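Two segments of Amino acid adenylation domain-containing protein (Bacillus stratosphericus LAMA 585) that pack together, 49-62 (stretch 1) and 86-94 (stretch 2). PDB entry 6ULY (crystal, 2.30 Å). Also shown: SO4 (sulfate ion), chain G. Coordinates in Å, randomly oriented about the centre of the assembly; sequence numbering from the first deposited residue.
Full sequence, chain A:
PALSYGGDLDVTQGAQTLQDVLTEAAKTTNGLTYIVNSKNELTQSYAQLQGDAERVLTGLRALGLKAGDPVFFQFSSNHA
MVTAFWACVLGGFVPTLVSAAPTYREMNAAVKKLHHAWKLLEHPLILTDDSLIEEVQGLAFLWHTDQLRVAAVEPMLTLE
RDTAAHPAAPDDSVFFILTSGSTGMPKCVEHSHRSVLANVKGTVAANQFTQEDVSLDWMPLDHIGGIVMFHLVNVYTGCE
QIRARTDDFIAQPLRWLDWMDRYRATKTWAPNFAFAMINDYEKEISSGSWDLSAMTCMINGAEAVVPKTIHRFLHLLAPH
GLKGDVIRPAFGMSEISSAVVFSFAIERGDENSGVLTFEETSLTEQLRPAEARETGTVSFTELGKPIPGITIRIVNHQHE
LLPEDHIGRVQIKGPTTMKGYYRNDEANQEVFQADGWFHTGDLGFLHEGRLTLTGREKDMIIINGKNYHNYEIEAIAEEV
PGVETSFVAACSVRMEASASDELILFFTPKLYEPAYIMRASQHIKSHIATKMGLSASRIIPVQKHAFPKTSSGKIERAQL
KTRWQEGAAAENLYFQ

Stretch 1 (49-62) LQGDAERVLTGLRA
Stretch 2 (86-94) WACVLGGFV

How are the two backbones laid against each other? Stretch 1 is helical throughout, 49-62, with phi/psi near -62/-41 and i to i+4 bonds such as Ala-53 N to Leu-49 O, 2.7 Å. Stretch 2 continues a helix from Trp-86, and its axis approaches the first to 7.9 Å, with a signed crossing angle of -70°. The register is set where Ala-53 CA lies 4.2 Å from Ala-87 CA. Such proximity suits two alanines, whose side chains are single methyl groups that take up little room between the backbones. Ala-87 CA also makes a CA-H...O contact with Ala-53 O, 3.5 Å, and Ala-87 CB comes within 3.2 Å of the same oxygen. No hydrogen bond joins the stretches directly, and 539 Å² is buried between them.

Which side chains interlock? Ala-87 and Leu-90 are the knobs. Ala-87 points toward stretch 1 and sits among Ala-53, Val-56, Leu-57 and Leu-60; its CB lies 3.5 Å from Val-56 CG1 (chi1 t) and 4.0 Å from Leu-60 CD1 (chi1 m, chi2 t). Leu-90, with chi1 m and chi2 t, enters the hole formed by Gln-50, Ala-53, Glu-54 and Leu-57. Leu-90 CD1 stands 3.8 Å from Ala-53 CB and 3.5 Å from Glu-54 CG, so the aliphatic part of Glu-54 contributes to the packing although its CA-to-CB bond points away. Leu-57 (t, p) starts sideways but brings its end nearer, with CD2 4.0 Å from Leu-90 CB.

How do the aromatic residues extend the apolar contact? Trp-86, at chi1 -74° and chi2 105°, sets its CD1 3.6 Å from Leu-49 CD2, the leucine being t, p; Trp-86 CB meets Ala-53 CB at 3.7 Å. Farther along stretch 1, Phe-93 (chi1 -44°, chi2 -42°) places CE2 3.5 Å from Leu-57 CD1 and 3.9 Å from Leu-60 CB. Arg-61 CG approaches the edge of this ring, 4.0 Å from Phe-93 CZ. All these residues except Arg-61 are buried, as befits their apolar surfaces.

What do the glycines and the polar groups add? Gly-91 (phi/psi -83/-2) lets Leu-57 CD1 come to 3.6 Å from Gly-91 CA; an ideal CB there would fall 2.8 Å from Leu-57 CD1 and 2.3 Å from Phe-93 CE2, a clash with both. Gly-92, at 73/12, has the positive phi that favours glycine and forms a Schellman turn, with weak bonds from Gly-92 N to Val-89 O, 3.4 Å, and Phe-93 N to Cys-88 O, 2.8 Å. The turn leads into Phe-93 at -80/153. Arg-61 (m, t, t, chi4 161°) reaches over Gly-91, and a water bridges them: Arg-61 NH2 donates to it at 3.0 Å, and it donates to Gly-91 O at 2.4 Å. Arg-55 points away from stretch 2, and its NH1 donates to sulfate O2 at 2.7 Å.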

ATOM      1  N   LEU A  49      14.856 -23.479 -30.373  1.00 47.06           N
ATOM      2  CA  LEU A  49      14.609 -22.270 -29.591  1.00 42.69           C
ATOM      3  C   LEU A  49      15.668 -21.211 -29.872  1.00 44.30           C
ATOM      4  O   LEU A  49      15.343 -20.032 -30.060  1.00 45.53           O
ATOM      5  CB  LEU A  49      14.564 -22.615 -28.102  1.00 40.61           C
ATOM      6  CG  LEU A  49      14.461 -21.449 -27.115  1.00 47.79           C
ATOM      7  CD1 LEU A  49      13.224 -20.594 -27.379  1.00 45.15           C
ATOM      8  CD2 LEU A  49      14.452 -21.976 -25.689  1.00 45.29           C
ATOM      9  N   GLN A  50      16.938 -21.613 -29.931  1.00 45.39           N
ATOM     10  CA  GLN A  50      18.001 -20.645 -30.183  1.00 45.04           C
ATOM     11  C   GLN A  50      17.805 -19.960 -31.530  1.00 43.47           C
ATOM     12  O   GLN A  50      17.892 -18.730 -31.633  1.00 42.80           O
ATOM     13  CB  GLN A  50      19.362 -21.340 -30.118  1.00 50.30           C
ATOM     14  CG  GLN A  50      20.546 -20.382 -30.112  1.00 54.07           C
ATOM     15  CD  GLN A  50      21.874 -21.105 -30.015  1.00 54.20           C
ATOM     16  OE1 GLN A  50      21.990 -22.270 -30.400  1.00 59.93           O
ATOM     17  NE2 GLN A  50      22.881 -20.420 -29.487  1.00 56.65           N
ATOM     18  N   GLY A  51      17.543 -20.744 -32.578  1.00 46.28           N
ATOM     19  CA  GLY A  51      17.289 -20.156 -33.883  1.00 39.90           C
ATOM     20  C   GLY A  51      16.017 -19.330 -33.908  1.00 40.40           C
ATOM     21  O   GLY A  51      15.998 -18.216 -34.441  1.00 44.07           O
ATOM     22  N   ASP A  52      14.935 -19.865 -33.340  1.00 42.57           N
ATOM     23  CA  ASP A  52      13.708 -19.084 -33.223  1.00 48.87           C
ATOM     24  C   ASP A  52      13.960 -17.772 -32.489  1.00 42.86           C
ATOM     25  O   ASP A  52      13.492 -16.711 -32.924  1.00 43.32           O
ATOM     26  CB  ASP A  52      12.632 -19.901 -32.510  1.00 49.58           C
ATOM     27  CG  ASP A  52      12.104 -21.029 -33.372  1.00 47.30           C
ATOM     28  OD1 ASP A  52      12.157 -20.883 -34.609  1.00 54.32           O
ATOM     29  OD2 ASP A  52      11.641 -22.053 -32.822  1.00 50.13           O
ATOM     30  N   ALA A  53      14.706 -17.820 -31.383  1.00 41.08           N
ATOM     31  CA  ALA A  53      15.013 -16.593 -30.654  1.00 42.63           C
ATOM     32  C   ALA A  53      15.821 -15.635 -31.517  1.00 42.95           C
ATOM     33  O   ALA A  53      15.636 -14.414 -31.445  1.00 43.46           O
ATOM     34  CB  ALA A  53      15.766 -16.922 -29.365  1.00 40.02           C
ATOM     35  N   GLU A  54      16.724 -16.173 -32.341  1.00 43.93           N
ATOM     36  CA  GLU A  54      17.500 -15.322 -33.236  1.00 42.61           C
ATOM     37  C   GLU A  54      16.625 -14.712 -34.321  1.00 41.88           C
ATOM     38  O   GLU A  54      16.853 -13.569 -34.732  1.00 44.30           O
ATOM     39  CB  GLU A  54      18.647 -16.127 -33.851  1.00 48.21           C
ATOM     40  CG  GLU A  54      19.800 -16.387 -32.886  1.00 49.84           C
ATOM     41  CD  GLU A  54      20.749 -17.468 -33.368  1.00 53.09           C
ATOM     42  OE1 GLU A  54      21.777 -17.697 -32.696  1.00 49.17           O
ATOM     43  OE2 GLU A  54      20.467 -18.090 -34.415  1.00 50.63           O
ATOM     44  N   ARG A  55      15.615 -15.447 -34.792  1.00 43.98           N
ATOM     45  CA  ARG A  55      14.679 -14.880 -35.758  1.00 47.36           C
ATOM     46  C   ARG A  55      13.894 -13.735 -35.131  1.00 45.62           C
ATOM     47  O   ARG A  55      13.834 -12.628 -35.681  1.00 44.45           O
ATOM     48  CB  ARG A  55      13.739 -15.968 -36.284  1.00 47.51           C
ATOM     49  CG  ARG A  55      14.447 -17.090 -37.032  1.00 48.96           C
ATOM     50  CD  ARG A  55      13.466 -18.058 -37.684  1.00 52.63           C
ATOM     51  NE  ARG A  55      14.065 -19.375 -37.896  1.00 50.58           N
ATOM     52  CZ  ARG A  55      14.922 -19.662 -38.873  1.00 52.62           C
ATOM     53  NH1 ARG A  55      15.292 -18.722 -39.732  1.00 51.18           N
ATOM     54  NH2 ARG A  55      15.418 -20.889 -38.986  1.00 50.54           N
ATOM     55  N   VAL A  56      13.295 -13.978 -33.963  1.00 43.52           N
ATOM     56  CA  VAL A  56      12.581 -12.906 -33.274  1.00 48.77           C
ATOM     57  C   VAL A  56      13.509 -11.723 -33.025  1.00 42.89           C
ATOM     58  O   VAL A  56      13.090 -10.560 -33.093  1.00 41.87           O
ATOM     59  CB  VAL A  56      11.960 -13.428 -31.965  1.00 42.53           C
ATOM     60  CG1 VAL A  56      11.336 -12.281 -31.178  1.00 47.40           C
ATOM     61  CG2 VAL A  56      10.923 -14.492 -32.265  1.00 44.48           C
ATOM     62  N   LEU A  57      14.787 -11.997 -32.744  1.00 37.11           N
ATOM     63  CA  LEU A  57      15.736 -10.915 -32.498  1.00 39.07           C
ATOM     64  C   LEU A  57      15.866 -10.005 -33.712  1.00 43.52           C
ATOM     65  O   LEU A  57      16.063  -8.793 -33.566  1.00 48.16           O
ATOM     66  CB  LEU A  57      17.100 -11.488 -32.113  1.00 40.54           C
ATOM     67  CG  LEU A  57      18.241 -10.479 -31.955  1.00 45.05           C
ATOM     68  CD1 LEU A  57      17.948  -9.477 -30.842  1.00 51.22           C
ATOM     69  CD2 LEU A  57      19.550 -11.209 -31.685  1.00 48.74           C
ATOM     70  N   THR A  58      15.779 -10.571 -34.918  1.00 46.83           N
ATOM     71  CA  THR A  58      15.853  -9.744 -36.118  1.00 45.65           C
ATOM     72  C   THR A  58      14.738  -8.710 -36.134  1.00 41.49           C
ATOM     73  O   THR A  58      14.967  -7.537 -36.453  1.00 46.49           O
ATOM     74  CB  THR A  58      15.777 -10.617 -37.370  1.00 48.06           C
ATOM     75  OG1 THR A  58      16.922 -11.475 -37.434  1.00 48.86           O
ATOM     76  CG2 THR A  58      15.715  -9.747 -38.620  1.00 42.83           C
ATOM     77  N   GLY A  59      13.518  -9.132 -35.804  1.00 45.59           N
ATOM     78  CA  GLY A  59      12.399  -8.206 -35.818  1.00 51.61           C
ATOM     79  C   GLY A  59      12.495  -7.156 -34.730  1.00 45.29           C
ATOM     80  O   GLY A  59      12.187  -5.983 -34.962  1.00 49.68           O
ATOM     81  N   LEU A  60      12.923  -7.556 -33.530  1.00 46.77           N
ATOM     82  CA  LEU A  60      13.048  -6.595 -32.437  1.00 48.73           C
ATOM     83  C   LEU A  60      14.061  -5.509 -32.775  1.00 50.26           C
ATOM     84  O   LEU A  60      13.810  -4.321 -32.542  1.00 49.23           O
ATOM     85  CB  LEU A  60      13.438  -7.314 -31.146  1.00 44.47           C
ATOM     86  CG  LEU A  60      12.425  -8.333 -30.618  1.00 43.97           C
ATOM     87  CD1 LEU A  60      12.930  -8.987 -29.347  1.00 41.39           C
ATOM     88  CD2 LEU A  60      11.069  -7.684 -30.382  1.00 51.79           C
ATOM     89  N   ARG A  61      15.210  -5.895 -33.338  1.00 50.20           N
ATOM     90  CA  ARG A  61      16.190  -4.895 -33.747  1.00 49.83           C
ATOM     91  C   ARG A  61      15.672  -4.057 -34.909  1.00 47.67           C
ATOM     92  O   ARG A  61      16.030  -2.880 -35.029  1.00 54.62           O
ATOM     93  CB  ARG A  61      17.511  -5.574 -34.108  1.00 53.90           C
ATOM     94  CG  ARG A  61      18.339  -5.945 -32.887  1.00 53.72           C
ATOM     95  CD  ARG A  61      19.568  -6.761 -33.233  1.00 53.14           C
ATOM     96  NE  ARG A  61      20.442  -6.918 -32.074  1.00 51.49           N
ATOM     97  CZ  ARG A  61      21.375  -7.856 -31.951  1.00 49.80           C
ATOM     98  NH1 ARG A  61      21.564  -8.744 -32.917  1.00 55.70           N
ATOM     99  NH2 ARG A  61      22.115  -7.912 -30.853  1.00 48.39           N
ATOM    100  N   ALA A  62      14.819  -4.633 -35.760  1.00 50.57           N
ATOM    101  CA  ALA A  62      14.201  -3.847 -36.823  1.00 53.52           C
ATOM    102  C   ALA A  62      13.285  -2.771 -36.257  1.00 58.29           C
ATOM    103  O   ALA A  62      13.094  -1.723 -36.887  1.00 57.49           O
ATOM    104  CB  ALA A  62      13.422  -4.759 -37.769  1.00 52.15           C
ATOM    105  N   TRP A  86      13.915 -15.339 -24.924  1.00 40.20           N
ATOM    106  CA  TRP A  86      15.291 -15.634 -25.295  1.00 38.83           C
ATOM    107  C   TRP A  86      15.795 -14.709 -26.391  1.00 39.26           C
ATOM    108  O   TRP A  86      16.984 -14.371 -26.407  1.00 40.46           O
ATOM    109  CB  TRP A  86      15.400 -17.095 -25.701  1.00 41.38           C
ATOM    110  CG  TRP A  86      15.335 -17.994 -24.511  1.00 42.66           C
ATOM    111  CD1 TRP A  86      14.285 -18.767 -24.121  1.00 41.46           C
ATOM    112  CD2 TRP A  86      16.364 -18.192 -23.536  1.00 44.28           C
ATOM    113  NE1 TRP A  86      14.600 -19.448 -22.971  1.00 42.19           N
ATOM    114  CE2 TRP A  86      15.872 -19.111 -22.590  1.00 42.78           C
ATOM    115  CE3 TRP A  86      17.658 -17.689 -23.376  1.00 40.62           C
ATOM    116  CZ2 TRP A  86      16.626 -19.536 -21.501  1.00 43.89           C
ATOM    117  CZ3 TRP A  86      18.404 -18.113 -22.297  1.00 42.29           C
ATOM    118  CH2 TRP A  86      17.888 -19.028 -21.374  1.00 40.88           C
ATOM    119  N   ALA A  87      14.918 -14.261 -27.290  1.00 37.61           N
ATOM    120  CA  ALA A  87      15.307 -13.193 -28.202  1.00 39.29           C
ATOM    121  C   ALA A  87      15.820 -11.986 -27.423  1.00 42.75           C
ATOM    122  O   ALA A  87      16.859 -11.406 -27.761  1.00 45.11           O
ATOM    123  CB  ALA A  87      14.125 -12.804 -29.090  1.00 37.05           C
ATOM    124  N   CYS A  88      15.108 -11.607 -26.358  1.00 42.06           N
ATOM    125  CA  CYS A  88      15.541 -10.485 -25.532  1.00 37.93           C
ATOM    126  C   CYS A  88      16.872 -10.780 -24.850  1.00 35.29           C
ATOM    127  O   CYS A  88      17.760  -9.922 -24.804  1.00 38.34           O
ATOM    128  CB  CYS A  88      14.466 -10.165 -24.493  1.00 41.53           C
ATOM    129  SG  CYS A  88      12.950  -9.458 -25.171  1.00 41.51           S
ATOM    130  N   VAL A  89      17.022 -11.984 -24.299  1.00 33.60           N
ATOM    131  CA  VAL A  89      18.306 -12.393 -23.736  1.00 36.32           C
ATOM    132  C   VAL A  89      19.420 -12.237 -24.764  1.00 38.75           C
ATOM    133  O   VAL A  89      20.511 -11.753 -24.448  1.00 44.30           O
ATOM    134  CB  VAL A  89      18.219 -13.839 -23.218  1.00 45.08           C
ATOM    135  CG1 VAL A  89      19.612 -14.382 -22.913  1.00 38.02           C
ATOM    136  CG2 VAL A  89      17.324 -13.904 -21.990  1.00 41.81           C
ATOM    137  N   LEU A  90      19.169 -12.650 -26.010  1.00 42.67           N
ATOM    138  CA  LEU A  90      20.207 -12.550 -27.035  1.00 43.26           C
ATOM    139  C   LEU A  90      20.525 -11.094 -27.351  1.00 43.26           C
ATOM    140  O   LEU A  90      21.692 -10.733 -27.542  1.00 45.46           O
ATOM    141  CB  LEU A  90      19.776 -13.285 -28.308  1.00 43.31           C
ATOM    142  CG  LEU A  90      19.687 -14.807 -28.229  1.00 45.64           C
ATOM    143  CD1 LEU A  90      19.233 -15.376 -29.564  1.00 52.60           C
ATOM    144  CD2 LEU A  90      21.022 -15.407 -27.814  1.00 51.49           C
ATOM    145  N   GLY A  91      19.508 -10.247 -27.411  1.00 39.51           N
ATOM    146  CA  GLY A  91      19.718  -8.861 -27.758  1.00 43.68           C
ATOM    147  C   GLY A  91      20.144  -7.964 -26.619  1.00 43.23           C
ATOM    148  O   GLY A  91      20.389  -6.776 -26.846  1.00 45.95           O
ATOM    149  N   GLY A  92      20.261  -8.490 -25.403  1.00 40.30           N
ATOM    150  CA  GLY A  92      20.493  -7.633 -24.256  1.00 42.17           C
ATOM    151  C   GLY A  92      19.283  -6.831 -23.846  1.00 45.25           C
ATOM    152  O   GLY A  92      19.409  -5.892 -23.051  1.00 48.38           O
ATOM    153  N   PHE A  93      18.119  -7.160 -24.388  1.00 46.44           N
ATOM    154  CA  PHE A  93      16.884  -6.509 -24.001  1.00 40.96           C
ATOM    155  C   PHE A  93      16.397  -7.112 -22.693  1.00 44.72           C
ATOM    156  O   PHE A  93      16.690  -8.270 -22.376  1.00 42.97           O
ATOM    157  CB  PHE A  93      15.829  -6.674 -25.093  1.00 44.21           C
ATOM    158  CG  PHE A  93      16.358  -6.453 -26.485  1.00 46.48           C
ATOM    159  CD1 PHE A  93      17.235  -5.414 -26.749  1.00 49.24           C
ATOM    160  CD2 PHE A  93      15.994  -7.295 -27.525  1.00 44.16           C
ATOM    161  CE1 PHE A  93      17.728  -5.209 -28.023  1.00 50.73           C
ATOM    162  CE2 PHE A  93      16.484  -7.096 -28.801  1.00 40.32           C
ATOM    163  CZ  PHE A  93      17.352  -6.054 -29.052  1.00 42.99           C
ATOM    164  N   VAL A  94      15.660  -6.311 -21.932  1.00 41.86           N
ATOM    165  CA  VAL A  94      15.192  -6.706 -20.605  1.00 46.58           C
ATOM    166  C   VAL A  94      13.695  -6.988 -20.655  1.00 42.40           C
ATOM    167  O   VAL A  94      12.886  -6.047 -20.689  1.00 45.21           O
ATOM    168  CB  VAL A  94      15.497  -5.618 -19.561  1.00 41.30           C
ATOM    169  CG1 VAL A  94      15.208  -6.134 -18.171  1.00 41.42           C
ATOM    170  CG2 VAL A  94      16.940  -5.163 -19.664  1.00 43.60           C
TER
HETATM  171  S   SO4 G 705      18.090 -18.580 -41.488  1.00 61.39           S
HETATM  172  O1  SO4 G 705      18.655 -17.892 -40.378  1.00 62.45           O
HETATM  173  O2  SO4 G 705      16.835 -17.975 -41.831  1.00 57.39           O
HETATM  174  O3  SO4 G 705      18.995 -18.432 -42.609  1.00 66.05           O
HETATM  175  O4  SO4 G 705      17.896 -19.979 -41.134  1.00 56.97           O
HETATM  176  O   HOH W   1      21.343  -5.852 -28.878  1.00 55.50           O